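Local coordinates for Thiol:disulfide interchange protein DsbA (Neisseria meningitidis MC58, PDB 3DVX) that probably acts as a periplasmic thiol-disulfide oxidoreductase of the thioredoxin family, exchanging disulfide bonds with other proteins, at residues L44-G49 with L84-N89. Numbering follows the deposited sequence.
Sequences LLLKLG and LKYQAN
L46 bridges two nearly antiparallel helical segments by reaching between Y86, K85 and N89. Its CG lies anti to the carbonyl carbon (chi1 -65°), which points both methyls at the facing helix. CD2 meets the ring of Y86 obliquely, 3.9 Å from Y86 CE1, and touches the aliphatic CG of K85; CD1 packs against N89, 4.0 Å from N89 ND2. A branched leucine suits this buried place because its two methyls let one apolar side chain cover three neighbours, where the axes of 44-49 and 85-89 approach to 11.0 Å. K85 lends L46 its aliphatic chain and sends its amine to T60; N89 offers an apolar CB, while its ND2 donates a hydrogen bond to D42 OD1.

The looser, solvent side lies at the hydroxyl end of exposed Y86, whose ring carbons serve L46. There Y86 OH comes 3.9 Å from G49 C, the glycine presenting only backbone, and the ring has a cation-pi contact with K50. The contact joins helix 36-51, at whose N-terminal end lies the predicted redox pair C35 and C38, reduced here, to the beginning of helix 85-98; helix 70-81 touches K85 and N89, strand 56-62 receives the lysine, and helix 168-187 packs on L44 and L48.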
loop_
_atom_site.group_PDB
_atom_site.type_symbol
_atom_site.label_atom_id
_atom_site.label_comp_id
_atom_site.label_asym_id
_atom_site.label_seq_id
_atom_site.Cartn_x
_atom_site.Cartn_y
_atom_site.Cartn_z
ATOM N N LEU A 44 -4.695 10.778 -0.771
ATOM C CA LEU A 44 -6.119 10.424 -0.836
ATOM C C LEU A 44 -6.396 9.042 -0.255
ATOM O O LEU A 44 -7.475 8.794 0.276
ATOM C CB LEU A 44 -6.611 10.450 -2.299
ATOM C CG LEU A 44 -6.977 11.780 -2.985
ATOM C CD1 LEU A 44 -6.532 13.005 -2.173
ATOM C CD2 LEU A 44 -6.414 11.813 -4.419
ATOM N N LEU A 45 -5.425 8.142 -0.379
ATOM C CA LEU A 45 -5.597 6.758 0.029
ATOM C C LEU A 45 -5.478 6.635 1.529
ATOM O O LEU A 45 -6.227 5.894 2.147
ATOM C CB LEU A 45 -4.554 5.866 -0.659
ATOM C CG LEU A 45 -4.590 4.355 -0.383
ATOM C CD1 LEU A 45 -5.970 3.776 -0.693
ATOM C CD2 LEU A 45 -3.504 3.646 -1.186
ATOM N N LEU A 46 -4.517 7.347 2.101
ATOM C CA LEU A 46 -4.358 7.433 3.546
ATOM C C LEU A 46 -5.583 8.085 4.212
ATOM O O LEU A 46 -6.024 7.669 5.283
ATOM C CB LEU A 46 -3.091 8.228 3.887
ATOM C CG LEU A 46 -1.793 7.563 3.438
ATOM C CD1 LEU A 46 -0.621 8.506 3.608
ATOM C CD2 LEU A 46 -1.557 6.263 4.197
ATOM N N LYS A 47 -6.121 9.113 3.577
ATOM C CA LYS A 47 -7.294 9.776 4.090
ATOM C C LYS A 47 -8.451 8.782 4.189
ATOM O O LYS A 47 -9.090 8.666 5.237
ATOM C CB LYS A 47 -7.649 10.952 3.188
ATOM C CG LYS A 47 -8.875 11.745 3.628
ATOM C CD LYS A 47 -8.930 13.109 2.946
ATOM C CE LYS A 47 -10.375 13.554 2.738
ATOM N NZ LYS A 47 -10.485 14.937 2.152
ATOM N N LEU A 48 -8.712 8.062 3.102
ATOM C CA LEU A 48 -9.674 6.959 3.105
ATOM C C LEU A 48 -9.350 5.941 4.203
ATOM O O LEU A 48 -10.233 5.481 4.925
ATOM C CB LEU A 48 -9.659 6.248 1.748
ATOM C CG LEU A 48 -10.305 4.858 1.706
ATOM C CD1 LEU A 48 -11.762 4.978 1.353
ATOM C CD2 LEU A 48 -9.618 3.951 0.719
ATOM N N GLY A 49 -8.079 5.573 4.300
ATOM C CA GLY A 49 -7.622 4.651 5.326
ATOM C C GLY A 49 -8.023 5.126 6.705
ATOM O O GLY A 49 -8.659 4.402 7.459
ATOM N N LEU A 84 4.530 4.299 11.259
ATOM C CA LEU A 84 4.727 5.663 10.802
ATOM C C LEU A 84 4.172 5.938 9.410
ATOM O O LEU A 84 4.599 6.877 8.742
ATOM C CB LEU A 84 6.219 6.012 10.836
ATOM C CG LEU A 84 6.764 6.269 12.240
ATOM C CD1 LEU A 84 8.159 6.816 12.163
ATOM C CD2 LEU A 84 5.867 7.235 12.951
ATOM N N LYS A 85 3.214 5.149 8.960
ATOM C CA LYS A 85 2.711 5.371 7.625
ATOM C C LYS A 85 2.220 6.823 7.481
ATOM O O LYS A 85 2.700 7.577 6.624
ATOM C CB LYS A 85 1.615 4.366 7.276
ATOM C CG LYS A 85 1.574 4.034 5.792
ATOM C CD LYS A 85 0.730 2.805 5.503
ATOM C CE LYS A 85 1.517 1.514 5.680
ATOM N NZ LYS A 85 0.715 0.349 5.183
ATOM N N TYR A 86 1.289 7.222 8.345
ATOM C CA TYR A 86 0.702 8.561 8.276
ATOM C C TYR A 86 1.719 9.699 8.422
ATOM O O TYR A 86 1.497 10.790 7.922
ATOM C CB TYR A 86 -0.399 8.710 9.315
ATOM C CG TYR A 86 -1.539 7.743 9.119
ATOM C CD1 TYR A 86 -2.095 7.531 7.870
ATOM C CD2 TYR A 86 -2.075 7.055 10.185
ATOM C CE1 TYR A 86 -3.142 6.653 7.696
ATOM C CE2 TYR A 86 -3.114 6.181 10.015
ATOM C CZ TYR A 86 -3.639 5.982 8.774
ATOM O OH TYR A 86 -4.682 5.104 8.625
ATOM N N GLN A 87 2.838 9.457 9.086
ATOM C CA GLN A 87 3.844 10.493 9.234
ATOM C C GLN A 87 4.790 10.558 8.053
ATOM O O GLN A 87 5.056 11.635 7.534
ATOM C CB GLN A 87 4.704 10.245 10.468
ATOM C CG GLN A 87 4.252 10.924 11.704
ATOM C CD GLN A 87 3.467 10.012 12.583
ATOM O OE1 GLN A 87 2.415 9.503 12.192
ATOM N NE2 GLN A 87 3.970 9.788 13.793
ATOM N N ALA A 88 5.313 9.399 7.653
ATOM C CA ALA A 88 6.530 9.322 6.846
ATOM C C ALA A 88 6.298 9.255 5.336
ATOM O O ALA A 88 7.174 9.650 4.549
ATOM C CB ALA A 88 7.344 8.125 7.287
ATOM N N ASN A 89 5.142 8.734 4.930
ATOM C CA ASN A 89 4.850 8.568 3.517
ATOM C C ASN A 89 5.135 9.823 2.701
ATOM O O ASN A 89 5.993 9.813 1.813
ATOM C CB ASN A 89 3.417 8.104 3.309
ATOM C CG ASN A 89 3.307 6.594 3.189
ATOM O OD1 ASN A 89 4.097 5.860 3.779
ATOM N ND2 ASN A 89 2.327 6.127 2.420
#